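Long-range contacts in 6b protein (Agrobacterium vitis, PDB 3AQ2), which disturbs plant cell proliferation, probably by interfering with the host microRNA machinery, and has a fold of the ADP-ribosylating toxin kind: residues W9-L14 with V198-C203; V42-S47 with E57-D62; R82-N87 with L135-S140; A97-L102 with Q154-Y159; A160-Y165 with F187-L192. All blocks are in the same frame, centred on the assembly; numbering follows the deposited sequence.

Contact 1 (W9-L14 with V198-C203); sequences WQVRDL and VALGSC
L200 lays its CD2 methyl against D13, 3.7 Å from D13 CA, and the same methyl meets V11 CG2 at 3.8 Å, the two side chains crossing at about a right angle. D13 OD1 lies beside L200 CG, while the carboxylate makes its salt bridge to R15. V198 works mainly through its backbone: its O takes a nearly straight bond from R12 N (3.1 Å, 176°) and, lying at the indole edge near the ring plane, a weak one from W9 NE1 (3.3 Å), which also bonds weakly to I197 O. L14 CD1 covers A199 CB at 3.9 Å, and L14 N donates to L200 O at 2.8 Å. With L200 N bonded to R12 O (3.0 Å), the two strands pair in parallel. R12 bends at chi2 (-10°, near eclipsed); its guanidinium lies over W9 CH2, NH1 bonding to Q10 O. Strand 12-13 edges a mixed four-stranded sheet, 133-137 flanks 199-202 across a classic beta bulge (V198 and A199 facing A136), and helix 20-38 packs against W9, R12 and L14.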
# COMPACT_ATOMS: atom_id res chain seq x y z
N TRP A 9 12.48 5.81 10.02
CA TRP A 9 12.35 5.77 8.57
C TRP A 9 11.71 7.04 8.03
O TRP A 9 10.58 7.39 8.41
CB TRP A 9 11.52 4.56 8.14
CG TRP A 9 11.27 4.52 6.66
CD1 TRP A 9 10.10 4.78 6.01
CD2 TRP A 9 12.23 4.20 5.65
NE1 TRP A 9 10.27 4.65 4.65
CE2 TRP A 9 11.57 4.29 4.40
CE3 TRP A 9 13.59 3.85 5.67
CZ2 TRP A 9 12.22 4.03 3.18
CZ3 TRP A 9 14.24 3.59 4.47
CH2 TRP A 9 13.55 3.68 3.23
N GLN A 10 12.43 7.72 7.14
CA GLN A 10 11.90 8.88 6.44
C GLN A 10 11.29 8.38 5.13
O GLN A 10 12.00 7.84 4.28
CB GLN A 10 13.02 9.90 6.18
CG GLN A 10 13.74 10.37 7.45
CD GLN A 10 14.90 11.33 7.21
OE1 GLN A 10 15.13 11.80 6.09
NE2 GLN A 10 15.64 11.64 8.27
N VAL A 11 9.97 8.54 4.98
CA VAL A 11 9.29 8.13 3.73
C VAL A 11 10.01 8.74 2.52
O VAL A 11 10.45 9.90 2.56
CB VAL A 11 7.79 8.52 3.74
CG1 VAL A 11 7.60 10.05 3.63
CG2 VAL A 11 7.04 7.80 2.63
N ARG A 12 10.17 7.94 1.46
CA ARG A 12 10.81 8.45 0.25
C ARG A 12 9.72 9.13 -0.58
O ARG A 12 8.81 8.46 -1.09
CB ARG A 12 11.45 7.34 -0.58
CG ARG A 12 12.70 6.61 -0.03
CD ARG A 12 13.34 7.18 1.20
NE ARG A 12 14.59 6.47 1.48
CZ ARG A 12 15.16 6.39 2.68
NH1 ARG A 12 14.60 6.96 3.74
NH2 ARG A 12 16.30 5.72 2.82
N ASP A 13 9.81 10.45 -0.69
CA ASP A 13 8.84 11.19 -1.50
C ASP A 13 9.34 11.23 -2.94
O ASP A 13 10.26 12.00 -3.27
CB ASP A 13 8.63 12.59 -0.94
CG ASP A 13 7.55 13.38 -1.67
OD1 ASP A 13 6.99 12.89 -2.68
OD2 ASP A 13 7.26 14.52 -1.22
N LEU A 14 8.76 10.38 -3.79
CA LEU A 14 9.22 10.23 -5.16
C LEU A 14 8.29 10.94 -6.16
O LEU A 14 8.35 10.67 -7.36
CB LEU A 14 9.34 8.74 -5.52
CG LEU A 14 10.23 7.93 -4.57
CD1 LEU A 14 10.25 6.45 -4.97
CD2 LEU A 14 11.63 8.52 -4.50
N VAL A 198 6.70 2.97 2.67
CA VAL A 198 8.07 2.96 2.15
C VAL A 198 8.32 4.21 1.30
O VAL A 198 9.31 4.93 1.51
CB VAL A 198 8.35 1.69 1.33
CG1 VAL A 198 9.78 1.73 0.74
CG2 VAL A 198 8.15 0.45 2.20
N ALA A 199 7.41 4.46 0.37
CA ALA A 199 7.55 5.59 -0.55
C ALA A 199 6.18 6.06 -1.03
O ALA A 199 5.19 5.33 -0.91
CB ALA A 199 8.40 5.18 -1.75
N LEU A 200 6.13 7.28 -1.56
CA LEU A 200 4.94 7.75 -2.27
C LEU A 200 5.37 8.34 -3.61
O LEU A 200 6.53 8.73 -3.79
CB LEU A 200 4.14 8.78 -1.45
CG LEU A 200 4.74 10.18 -1.21
CD1 LEU A 200 3.63 11.22 -1.08
CD2 LEU A 200 5.64 10.21 0.04
N GLY A 201 4.45 8.37 -4.57
CA GLY A 201 4.81 8.90 -5.88
C GLY A 201 3.60 9.16 -6.73
O GLY A 201 2.46 9.03 -6.26
N SER A 202 3.87 9.55 -7.97
CA SER A 202 2.83 9.84 -8.96
C SER A 202 2.70 8.70 -9.97
O SER A 202 3.67 7.99 -10.25
CB SER A 202 3.20 11.13 -9.70
OG SER A 202 2.30 11.37 -10.76
N CYS A 203 1.49 8.55 -10.53
CA CYS A 203 1.22 7.60 -11.61
C CYS A 203 1.26 8.28 -12.98
O CYS A 203 1.09 7.62 -14.00
CB CYS A 203 -0.15 6.92 -11.42
SG CYS A 203 -0.20 5.98 -9.89
O HOH W 1 6.48 9.23 -8.93

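Contact 2 (V42-S47 with E57-D62); sequences VYFNRS and EYLLSD
V42 and L59 exchange two backbone hydrogen bonds, V42 N to L59 O at 3.0 Å and L59 N to V42 O at 2.7 Å. A water adds a polar link further along, accepting from N45 N and donating to E57 O. The bonded pair belongs to a small two-stranded antiparallel sheet, strands 41-43 and 58-60. Aromatic contacts occupy one face: Y58 CB sits over the centre of the Y43 ring, 3.7 Å from its centroid, in a CH-pi contact, and the two tyrosines lie side by side, pointing the same way, with ring planes at 52°. On the other face the contact is apolar, V42 CB meeting L59 CB at 3.9 Å. F44, a loop residue just past the strand, packs on both L59 and E57. Its first torsion turns CG between the backbone N and carbonyl carbon (chi1 54°). At the far side of the ring CE2 lies 3.7 Å from L59 CD2, and F44 CZ touches E57 CG, also at 3.7 Å, while the E57 carboxylate is held by S140 and R161.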
# COMPACT_ATOMS: atom_id res chain seq x y z
N VAL A 42 8.96 -6.48 10.98
CA VAL A 42 8.76 -5.11 11.45
C VAL A 42 7.42 -4.93 12.16
O VAL A 42 6.38 -4.89 11.52
CB VAL A 42 8.87 -4.09 10.28
CG1 VAL A 42 8.78 -2.67 10.79
CG2 VAL A 42 10.17 -4.29 9.51
N TYR A 43 7.47 -4.81 13.49
CA TYR A 43 6.32 -4.33 14.26
C TYR A 43 6.34 -2.81 14.22
O TYR A 43 7.40 -2.21 14.01
CB TYR A 43 6.35 -4.85 15.69
CG TYR A 43 5.99 -6.31 15.78
CD1 TYR A 43 6.97 -7.28 15.64
CD2 TYR A 43 4.66 -6.72 15.94
CE1 TYR A 43 6.65 -8.63 15.71
CE2 TYR A 43 4.34 -8.07 16.01
CZ TYR A 43 5.34 -9.02 15.88
OH TYR A 43 5.07 -10.37 15.93
N PHE A 44 5.19 -2.18 14.41
CA PHE A 44 5.11 -0.74 14.19
C PHE A 44 4.07 0.00 15.01
O PHE A 44 4.31 1.14 15.41
CB PHE A 44 4.90 -0.42 12.70
CG PHE A 44 3.71 -1.12 12.08
CD1 PHE A 44 2.46 -0.48 12.02
CD2 PHE A 44 3.84 -2.40 11.55
CE1 PHE A 44 1.35 -1.12 11.44
CE2 PHE A 44 2.73 -3.05 10.96
CZ PHE A 44 1.49 -2.40 10.92
N ASN A 45 2.94 -0.65 15.28
CA ASN A 45 1.86 -0.01 16.02
C ASN A 45 1.80 -0.47 17.46
O ASN A 45 1.74 -1.67 17.73
CB ASN A 45 0.51 -0.25 15.34
CG ASN A 45 -0.59 0.64 15.90
OD1 ASN A 45 -0.52 1.87 15.79
ND2 ASN A 45 -1.60 0.03 16.52
N ARG A 46 1.77 0.49 18.39
CA ARG A 46 1.68 0.19 19.82
C ARG A 46 0.31 -0.37 20.19
O ARG A 46 -0.73 0.06 19.68
CB ARG A 46 1.98 1.45 20.65
CG ARG A 46 3.38 1.99 20.43
CD ARG A 46 4.45 1.06 21.00
NE ARG A 46 5.78 1.37 20.47
CZ ARG A 46 6.89 0.68 20.76
NH1 ARG A 46 6.84 -0.36 21.57
NH2 ARG A 46 8.04 1.05 20.21
N SER A 47 0.32 -1.36 21.07
CA SER A 47 -0.91 -1.99 21.54
C SER A 47 -1.74 -0.99 22.33
O SER A 47 -1.19 -0.15 23.06
CB SER A 47 -0.56 -3.18 22.43
OG SER A 47 -1.70 -3.72 23.06
N GLU A 57 0.32 -6.91 14.64
CA GLU A 57 0.55 -6.75 13.19
C GLU A 57 2.03 -6.53 12.88
O GLU A 57 2.67 -5.68 13.51
CB GLU A 57 -0.29 -5.60 12.63
CG GLU A 57 -0.31 -5.58 11.10
CD GLU A 57 -1.38 -4.67 10.51
OE1 GLU A 57 -2.04 -3.92 11.26
OE2 GLU A 57 -1.56 -4.73 9.27
N TYR A 58 2.57 -7.29 11.93
CA TYR A 58 3.98 -7.15 11.57
C TYR A 58 4.17 -7.17 10.06
O TYR A 58 3.44 -7.86 9.35
CB TYR A 58 4.82 -8.25 12.24
CG TYR A 58 4.45 -9.66 11.81
CD1 TYR A 58 4.99 -10.21 10.65
CD2 TYR A 58 3.57 -10.45 12.57
CE1 TYR A 58 4.66 -11.49 10.23
CE2 TYR A 58 3.24 -11.75 12.15
CZ TYR A 58 3.79 -12.25 10.98
OH TYR A 58 3.49 -13.53 10.52
N LEU A 59 5.13 -6.38 9.59
CA LEU A 59 5.48 -6.37 8.17
C LEU A 59 6.48 -7.46 7.90
O LEU A 59 7.39 -7.70 8.69
CB LEU A 59 6.11 -5.04 7.75
CG LEU A 59 5.38 -3.73 8.06
CD1 LEU A 59 6.15 -2.57 7.44
CD2 LEU A 59 3.96 -3.76 7.56
N LEU A 60 6.30 -8.09 6.74
CA LEU A 60 7.24 -9.05 6.20
C LEU A 60 8.00 -8.29 5.12
O LEU A 60 7.45 -8.00 4.06
CB LEU A 60 6.49 -10.25 5.61
CG LEU A 60 5.52 -11.07 6.49
CD1 LEU A 60 4.28 -10.29 6.88
CD2 LEU A 60 5.10 -12.34 5.77
N SER A 61 9.24 -7.93 5.40
CA SER A 61 9.98 -7.04 4.49
C SER A 61 10.82 -7.78 3.45
O SER A 61 11.39 -7.15 2.56
CB SER A 61 10.86 -6.10 5.29
OG SER A 61 11.74 -6.83 6.11
N ASP A 62 10.90 -9.11 3.58
CA ASP A 62 11.50 -9.97 2.55
C ASP A 62 10.49 -10.30 1.45
O ASP A 62 10.26 -11.47 1.11
CB ASP A 62 11.99 -11.28 3.16
CG ASP A 62 13.27 -11.12 3.95
OD1 ASP A 62 14.02 -10.15 3.71
OD2 ASP A 62 13.53 -11.99 4.81
O HOH W 2 2.59 -3.46 15.11

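Contact 3 (R82-N87 with L135-S140); sequences RLLPSN and LAILMS
L84 presents its CD1 methyl to two side chains of strand 135-137, meeting I137 CG2 at 4.0 Å and L135 CD1 at 4.1 Å. The contact is hydrophobic core between two layers: strand 83-85, which pairs with strand 192-194 in a small antiparallel sheet, lies across strand 133-137 of the mixed four-stranded sheet. The short segments 83-85 and 135-137 run at 108° to each other with their axes 9.7 Å apart at the closest, so the gap is bridged mainly by side chains, and no hydrogen bond passes between the segments. The side chains of L135 and I137 both leave the backbone toward strand 83-85, as expected of alternate residues on one face of a strand. L84 puts CG anti to its backbone N (chi1 -167°), and the leucine runs antiparallel past L135 while crossing I137 at about a right angle. V68 of strand 66-70 and Y195 also touch L84, and C78 of helix 72-81 touches both P85 and L135. A helix and two sheets meet here, and the centre of the contact lies about 4 Å from the centre of the chain. The same L135 CD1 also meets P85, the proline ring and the leucine touching at their tips, with P85 CD 3.8 Å from L135 CD1.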
# COMPACT_ATOMS: atom_id res chain seq x y z
N ARG A 82 2.59 8.56 8.13
CA ARG A 82 2.65 7.11 8.32
C ARG A 82 1.25 6.52 8.51
O ARG A 82 0.97 5.84 9.51
CB ARG A 82 3.55 6.76 9.50
CG ARG A 82 4.39 5.53 9.26
CD ARG A 82 5.29 5.22 10.44
NE ARG A 82 6.15 6.34 10.79
CZ ARG A 82 6.01 7.08 11.89
NH1 ARG A 82 5.05 6.82 12.76
NH2 ARG A 82 6.85 8.08 12.12
N LEU A 83 0.37 6.81 7.56
CA LEU A 83 -1.00 6.30 7.57
C LEU A 83 -1.29 5.50 6.32
O LEU A 83 -0.72 5.75 5.26
CB LEU A 83 -2.01 7.44 7.68
CG LEU A 83 -1.89 8.36 8.89
CD1 LEU A 83 -2.75 9.61 8.73
CD2 LEU A 83 -2.24 7.61 10.18
N LEU A 84 -2.18 4.53 6.46
CA LEU A 84 -2.70 3.81 5.31
C LEU A 84 -4.23 3.93 5.32
O LEU A 84 -4.86 3.71 6.36
CB LEU A 84 -2.26 2.35 5.40
CG LEU A 84 -2.46 1.52 4.13
CD1 LEU A 84 -1.48 1.95 3.02
CD2 LEU A 84 -2.32 0.06 4.45
N PRO A 85 -4.84 4.30 4.17
CA PRO A 85 -6.30 4.44 4.10
C PRO A 85 -6.99 3.13 3.75
O PRO A 85 -6.40 2.25 3.11
CB PRO A 85 -6.49 5.41 2.93
CG PRO A 85 -5.37 5.09 2.00
CD PRO A 85 -4.19 4.63 2.88
N SER A 86 -8.24 2.99 4.16
CA SER A 86 -9.10 1.98 3.56
C SER A 86 -9.47 2.47 2.15
O SER A 86 -9.52 3.69 1.89
CB SER A 86 -10.37 1.76 4.38
OG SER A 86 -11.11 2.97 4.45
N ASN A 87 -9.71 1.52 1.25
CA ASN A 87 -10.22 1.84 -0.08
C ASN A 87 -11.38 0.92 -0.47
O ASN A 87 -11.70 0.76 -1.65
CB ASN A 87 -9.10 1.81 -1.14
CG ASN A 87 -8.34 0.50 -1.14
OD1 ASN A 87 -8.77 -0.48 -0.52
ND2 ASN A 87 -7.21 0.48 -1.86
N LEU A 135 0.92 4.94 -2.82
CA LEU A 135 1.71 4.62 -1.65
C LEU A 135 2.34 3.26 -1.92
O LEU A 135 1.65 2.31 -2.27
CB LEU A 135 0.80 4.54 -0.41
CG LEU A 135 -0.01 5.81 -0.10
CD1 LEU A 135 -1.03 5.54 1.00
CD2 LEU A 135 0.93 6.94 0.28
N ALA A 136 3.66 3.17 -1.78
CA ALA A 136 4.36 1.89 -1.90
C ALA A 136 4.58 1.32 -0.51
O ALA A 136 5.12 2.01 0.38
CB ALA A 136 5.67 2.08 -2.66
N ILE A 137 4.17 0.07 -0.31
CA ILE A 137 4.23 -0.55 1.00
C ILE A 137 4.82 -1.94 0.96
O ILE A 137 4.86 -2.58 -0.10
CB ILE A 137 2.82 -0.66 1.66
CG1 ILE A 137 1.88 -1.54 0.80
CG2 ILE A 137 2.24 0.74 1.98
CD1 ILE A 137 0.63 -2.00 1.57
N LEU A 138 5.30 -2.39 2.12
CA LEU A 138 5.51 -3.80 2.37
C LEU A 138 4.32 -4.26 3.22
O LEU A 138 3.94 -3.60 4.19
CB LEU A 138 6.84 -4.02 3.10
CG LEU A 138 8.02 -3.77 2.16
CD1 LEU A 138 9.28 -3.51 2.96
CD2 LEU A 138 8.23 -4.93 1.19
N MET A 139 3.70 -5.36 2.80
CA MET A 139 2.46 -5.81 3.43
C MET A 139 2.71 -6.60 4.72
O MET A 139 3.70 -7.34 4.84
CB MET A 139 1.67 -6.69 2.46
CG MET A 139 1.10 -5.89 1.31
SD MET A 139 0.27 -6.94 0.10
CE MET A 139 1.62 -8.02 -0.36
N SER A 140 1.80 -6.41 5.67
CA SER A 140 1.80 -7.17 6.91
C SER A 140 1.19 -8.56 6.70
O SER A 140 0.70 -8.88 5.62
CB SER A 140 0.98 -6.42 7.96
OG SER A 140 -0.39 -6.54 7.64

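Contact 4 (A97-L102 with Q154-Y159); sequences AMPPWL and QGYGWY
M98, P99 and L102 all bring their side chains to Y156. Their segment leaves edge strand 93-96 of a three-stranded antiparallel sheet, whose central strand is 154-161, and folds into a type I turn from P99 to L102 ahead of helix 105-115. In the tighter part A97 N donates to G157 O, 2.9 Å and nearly straight at 172°, continuing the pairing of the sheet by one bond. M98 packs just beside it, with CG 3.6 Å from Y156 CB. Its CG stands anti to its carbonyl carbon (chi1 -69°), and the chain then runs extended to W158, where M98 SD comes within 4.0 Å of W158 CZ2, a Met-aromatic contact approached obliquely. M108 of helix 105-115 and I151 of strand 143-151 also touch M98, and both M98 and W158 are buried. P99 and Y156, by contrast, are partly exposed, and there the touch is lighter: P99 CD only grazes the ring, 4.0 Å from Y156 CE2. Buried L102 covers one face of that ring, its CD2 4.0 Å from the Y156 centroid and offset toward the rim, and L102 CD1 sits 3.4 Å from Y156 OH.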
# COMPACT_ATOMS: atom_id res chain seq x y z
N ALA A 97 0.39 -5.84 -6.70
CA ALA A 97 1.74 -5.92 -7.22
C ALA A 97 1.89 -5.15 -8.55
O ALA A 97 3.02 -4.89 -8.98
CB ALA A 97 2.17 -7.39 -7.39
N MET A 98 0.77 -4.79 -9.20
CA MET A 98 0.84 -4.04 -10.47
C MET A 98 1.47 -2.69 -10.17
O MET A 98 0.90 -1.92 -9.39
CB MET A 98 -0.55 -3.79 -11.05
CG MET A 98 -1.25 -5.01 -11.56
SD MET A 98 -2.70 -4.43 -12.45
CE MET A 98 -3.22 -5.96 -13.25
N PRO A 99 2.65 -2.41 -10.75
CA PRO A 99 3.33 -1.16 -10.44
C PRO A 99 2.68 0.04 -11.14
O PRO A 99 1.90 -0.14 -12.08
CB PRO A 99 4.75 -1.40 -10.95
CG PRO A 99 4.57 -2.30 -12.11
CD PRO A 99 3.43 -3.21 -11.71
N PRO A 100 3.00 1.26 -10.69
CA PRO A 100 2.33 2.46 -11.22
C PRO A 100 2.48 2.71 -12.73
O PRO A 100 1.71 3.48 -13.29
CB PRO A 100 2.95 3.61 -10.41
CG PRO A 100 3.54 2.97 -9.20
CD PRO A 100 3.94 1.59 -9.60
N TRP A 101 3.46 2.07 -13.38
CA TRP A 101 3.69 2.23 -14.82
C TRP A 101 3.10 1.10 -15.66
O TRP A 101 3.28 1.11 -16.88
CB TRP A 101 5.19 2.35 -15.12
CG TRP A 101 5.99 1.19 -14.57
CD1 TRP A 101 6.22 -0.03 -15.16
CD2 TRP A 101 6.63 1.14 -13.29
NE1 TRP A 101 6.98 -0.83 -14.33
CE2 TRP A 101 7.24 -0.13 -13.17
CE3 TRP A 101 6.77 2.06 -12.24
CZ2 TRP A 101 7.97 -0.52 -12.04
CZ3 TRP A 101 7.49 1.66 -11.09
CH2 TRP A 101 8.09 0.40 -11.02
N LEU A 102 2.44 0.13 -15.04
CA LEU A 102 1.98 -1.04 -15.81
C LEU A 102 0.86 -0.69 -16.78
O LEU A 102 0.86 -1.12 -17.94
CB LEU A 102 1.52 -2.17 -14.88
CG LEU A 102 1.22 -3.49 -15.60
CD1 LEU A 102 2.51 -4.21 -16.04
CD2 LEU A 102 0.38 -4.41 -14.70
N GLN A 154 2.48 -11.82 -17.72
CA GLN A 154 3.03 -11.82 -16.36
C GLN A 154 1.92 -11.72 -15.32
O GLN A 154 0.96 -10.97 -15.50
CB GLN A 154 3.97 -10.63 -16.17
CG GLN A 154 5.13 -10.57 -17.16
CD GLN A 154 6.28 -11.49 -16.80
OE1 GLN A 154 6.22 -12.24 -15.83
NE2 GLN A 154 7.34 -11.42 -17.59
N GLY A 155 2.07 -12.46 -14.23
CA GLY A 155 1.07 -12.46 -13.17
C GLY A 155 1.32 -11.39 -12.13
O GLY A 155 2.48 -11.16 -11.74
N TYR A 156 0.24 -10.74 -11.70
CA TYR A 156 0.29 -9.71 -10.65
C TYR A 156 -0.73 -9.99 -9.57
O TYR A 156 -1.93 -10.09 -9.85
CB TYR A 156 0.04 -8.32 -11.25
CG TYR A 156 1.10 -7.95 -12.25
CD1 TYR A 156 0.94 -8.23 -13.60
CD2 TYR A 156 2.30 -7.38 -11.83
CE1 TYR A 156 1.93 -7.92 -14.53
CE2 TYR A 156 3.31 -7.06 -12.75
CZ TYR A 156 3.11 -7.34 -14.09
OH TYR A 156 4.10 -7.05 -14.99
N GLY A 157 -0.26 -10.12 -8.33
CA GLY A 157 -1.17 -10.39 -7.22
C GLY A 157 -1.96 -9.17 -6.80
O GLY A 157 -1.50 -8.03 -6.96
N TRP A 158 -3.17 -9.42 -6.30
CA TRP A 158 -4.00 -8.45 -5.59
C TRP A 158 -4.20 -8.96 -4.17
O TRP A 158 -4.37 -10.17 -3.95
CB TRP A 158 -5.37 -8.32 -6.28
CG TRP A 158 -5.25 -7.51 -7.53
CD1 TRP A 158 -4.77 -7.93 -8.75
CD2 TRP A 158 -5.52 -6.12 -7.66
NE1 TRP A 158 -4.75 -6.88 -9.63
CE2 TRP A 158 -5.21 -5.76 -8.99
CE3 TRP A 158 -6.00 -5.14 -6.78
CZ2 TRP A 158 -5.38 -4.44 -9.47
CZ3 TRP A 158 -6.17 -3.83 -7.26
CH2 TRP A 158 -5.85 -3.50 -8.59
N TYR A 159 -4.17 -8.03 -3.22
CA TYR A 159 -4.15 -8.38 -1.79
C TYR A 159 -5.11 -7.50 -1.05
O TYR A 159 -5.34 -6.35 -1.43
CB TYR A 159 -2.75 -8.17 -1.20
CG TYR A 159 -1.67 -8.96 -1.90
CD1 TYR A 159 -1.07 -8.47 -3.06
CD2 TYR A 159 -1.23 -10.18 -1.39
CE1 TYR A 159 -0.08 -9.19 -3.73
CE2 TYR A 159 -0.23 -10.92 -2.05
CZ TYR A 159 0.33 -10.41 -3.21
OH TYR A 159 1.32 -11.13 -3.85

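Contact 5 (A160-Y165 with F187-L192); sequences ARQGNY and FQLSDL
R161 grips the backbone carbonyl of Q188 with both terminal nitrogens. NH2 gives the shorter and straighter bond, 2.8 Å to Q188 O at 160° and on a carbonyl lone pair; NH1 donates to the same O at 3.2 Å. Q188 O lies close to the guanidinium plane, so both N-H groups fork onto one atom and fix the rotation of the arginine head. NH2 is shared between Q188 O and a salt bridge to E57, which ties the guanidinium to two parts of the fold, and the carboxylate probably balances its charge. The arginine reaches that far because its chain is extended from CG to NE, starting with CG anti to the backbone N (chi1 -177°). R161 ends strand 154-161, and the chain then swings through a type I' beta turn from Q162 to Y165; the side chains of R161 and Q162 reach the loop that leads into strand 192-194. Beyond the polar grip, F187 CD1 lies 3.9 Å from R161 NH2. Farther out, Q162 and F187 meet tip to tip, Q162 CD 3.5 Å from F187 CE1, with amide and ring planes 62° apart. L189 crosses Q162 at about a right angle on the more exposed side, its CD2 3.3 Å from Q162 NE2.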
# COMPACT_ATOMS: atom_id res chain seq x y z
N ALA A 160 -5.68 -8.02 0.04
CA ALA A 160 -6.55 -7.21 0.86
C ALA A 160 -6.27 -7.42 2.33
O ALA A 160 -6.11 -8.57 2.77
CB ALA A 160 -8.00 -7.54 0.57
N ARG A 161 -6.18 -6.30 3.06
CA ARG A 161 -6.18 -6.29 4.53
C ARG A 161 -7.61 -6.02 4.98
O ARG A 161 -8.19 -4.98 4.65
CB ARG A 161 -5.26 -5.18 5.04
CG ARG A 161 -5.13 -5.13 6.55
CD ARG A 161 -4.30 -3.89 6.94
NE ARG A 161 -4.07 -3.82 8.39
CZ ARG A 161 -4.99 -3.38 9.27
NH1 ARG A 161 -6.19 -3.00 8.84
NH2 ARG A 161 -4.70 -3.34 10.57
N GLN A 162 -8.18 -6.97 5.73
CA GLN A 162 -9.57 -6.86 6.19
C GLN A 162 -10.56 -6.68 5.01
O GLN A 162 -10.32 -7.20 3.93
CB GLN A 162 -9.68 -5.78 7.28
CG GLN A 162 -8.85 -6.12 8.52
CD GLN A 162 -9.37 -7.37 9.25
OE1 GLN A 162 -8.76 -8.44 9.20
NE2 GLN A 162 -10.51 -7.23 9.92
N GLY A 163 -11.68 -5.98 5.23
CA GLY A 163 -12.64 -5.76 4.15
C GLY A 163 -13.53 -6.94 3.76
O GLY A 163 -14.21 -6.89 2.74
N ASN A 164 -13.51 -8.02 4.55
CA ASN A 164 -14.41 -9.17 4.27
C ASN A 164 -14.17 -9.89 2.92
O ASN A 164 -15.06 -10.57 2.39
CB ASN A 164 -15.89 -8.76 4.37
CG ASN A 164 -16.32 -8.37 5.78
OD1 ASN A 164 -15.81 -8.87 6.79
ND2 ASN A 164 -17.30 -7.47 5.86
N TYR A 165 -12.98 -9.72 2.37
CA TYR A 165 -12.53 -10.47 1.20
C TYR A 165 -12.26 -11.92 1.56
O TYR A 165 -12.04 -12.24 2.74
CB TYR A 165 -11.23 -9.85 0.67
CG TYR A 165 -11.47 -8.55 -0.06
CD1 TYR A 165 -11.51 -7.34 0.63
CD2 TYR A 165 -11.67 -8.54 -1.44
CE1 TYR A 165 -11.74 -6.14 -0.04
CE2 TYR A 165 -11.89 -7.35 -2.12
CZ TYR A 165 -11.93 -6.16 -1.41
OH TYR A 165 -12.17 -4.99 -2.09
N PHE A 187 -5.16 -5.72 16.32
CA PHE A 187 -4.71 -4.86 15.24
C PHE A 187 -5.73 -3.77 14.97
O PHE A 187 -6.88 -3.83 15.43
CB PHE A 187 -4.40 -5.70 13.97
CG PHE A 187 -5.56 -6.53 13.50
CD1 PHE A 187 -6.58 -5.96 12.72
CD2 PHE A 187 -5.62 -7.89 13.79
CE1 PHE A 187 -7.66 -6.74 12.27
CE2 PHE A 187 -6.69 -8.68 13.34
CZ PHE A 187 -7.70 -8.10 12.58
N GLN A 188 -5.32 -2.76 14.21
CA GLN A 188 -6.17 -1.59 13.96
C GLN A 188 -7.26 -1.88 12.95
O GLN A 188 -7.02 -2.53 11.93
CB GLN A 188 -5.33 -0.45 13.41
CG GLN A 188 -4.31 0.09 14.36
CD GLN A 188 -3.38 1.01 13.63
OE1 GLN A 188 -3.62 2.21 13.57
NE2 GLN A 188 -2.33 0.44 13.05
N LEU A 189 -8.45 -1.35 13.23
CA LEU A 189 -9.56 -1.37 12.29
C LEU A 189 -10.13 0.03 12.21
O LEU A 189 -10.83 0.49 13.12
CB LEU A 189 -10.64 -2.35 12.75
CG LEU A 189 -10.45 -3.83 12.43
CD1 LEU A 189 -11.49 -4.64 13.19
CD2 LEU A 189 -10.58 -4.08 10.93
N SER A 190 -9.82 0.71 11.12
CA SER A 190 -10.19 2.11 10.92
C SER A 190 -10.07 2.44 9.44
O SER A 190 -9.41 1.72 8.67
CB SER A 190 -9.26 3.03 11.71
OG SER A 190 -9.74 4.37 11.68
N ASP A 191 -10.68 3.54 9.02
CA ASP A 191 -10.51 3.98 7.63
C ASP A 191 -9.18 4.71 7.39
O ASP A 191 -8.79 4.95 6.25
CB ASP A 191 -11.71 4.79 7.17
CG ASP A 191 -12.96 3.94 7.07
OD1 ASP A 191 -12.95 2.95 6.31
OD2 ASP A 191 -13.94 4.27 7.76
N LEU A 192 -8.50 5.04 8.49
CA LEU A 192 -7.10 5.47 8.43
C LEU A 192 -6.36 4.82 9.60
O LEU A 192 -6.69 5.07 10.77
CB LEU A 192 -6.96 7.00 8.56
CG LEU A 192 -7.27 7.93 7.39
CD1 LEU A 192 -7.11 9.36 7.88
CD2 LEU A 192 -6.37 7.68 6.19

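Overall arrangement
Contact 3 lies nearest the middle of the chain and is purely apolar, whereas contact 5, a surface contact, depends on an arginine gripping a carbonyl. Contacts 1 and 2 are also buried, contact 4 partly so. Contacts 1 and 3 share the mixed sheet: strands 199-202 and 133-137 are neighbours in it, so contact 1 adds the edge strand through backbone bonds while contact 3 packs on a face. Contacts 4 and 5 use successive parts of strand 154-161, the first with aromatic packing, the second with polar atoms. Contact 2, a separate strand pair, is tied to both 3 and 5 by a carboxylate. Contacts 1 and 5 lie on opposite sides of the chain's centre.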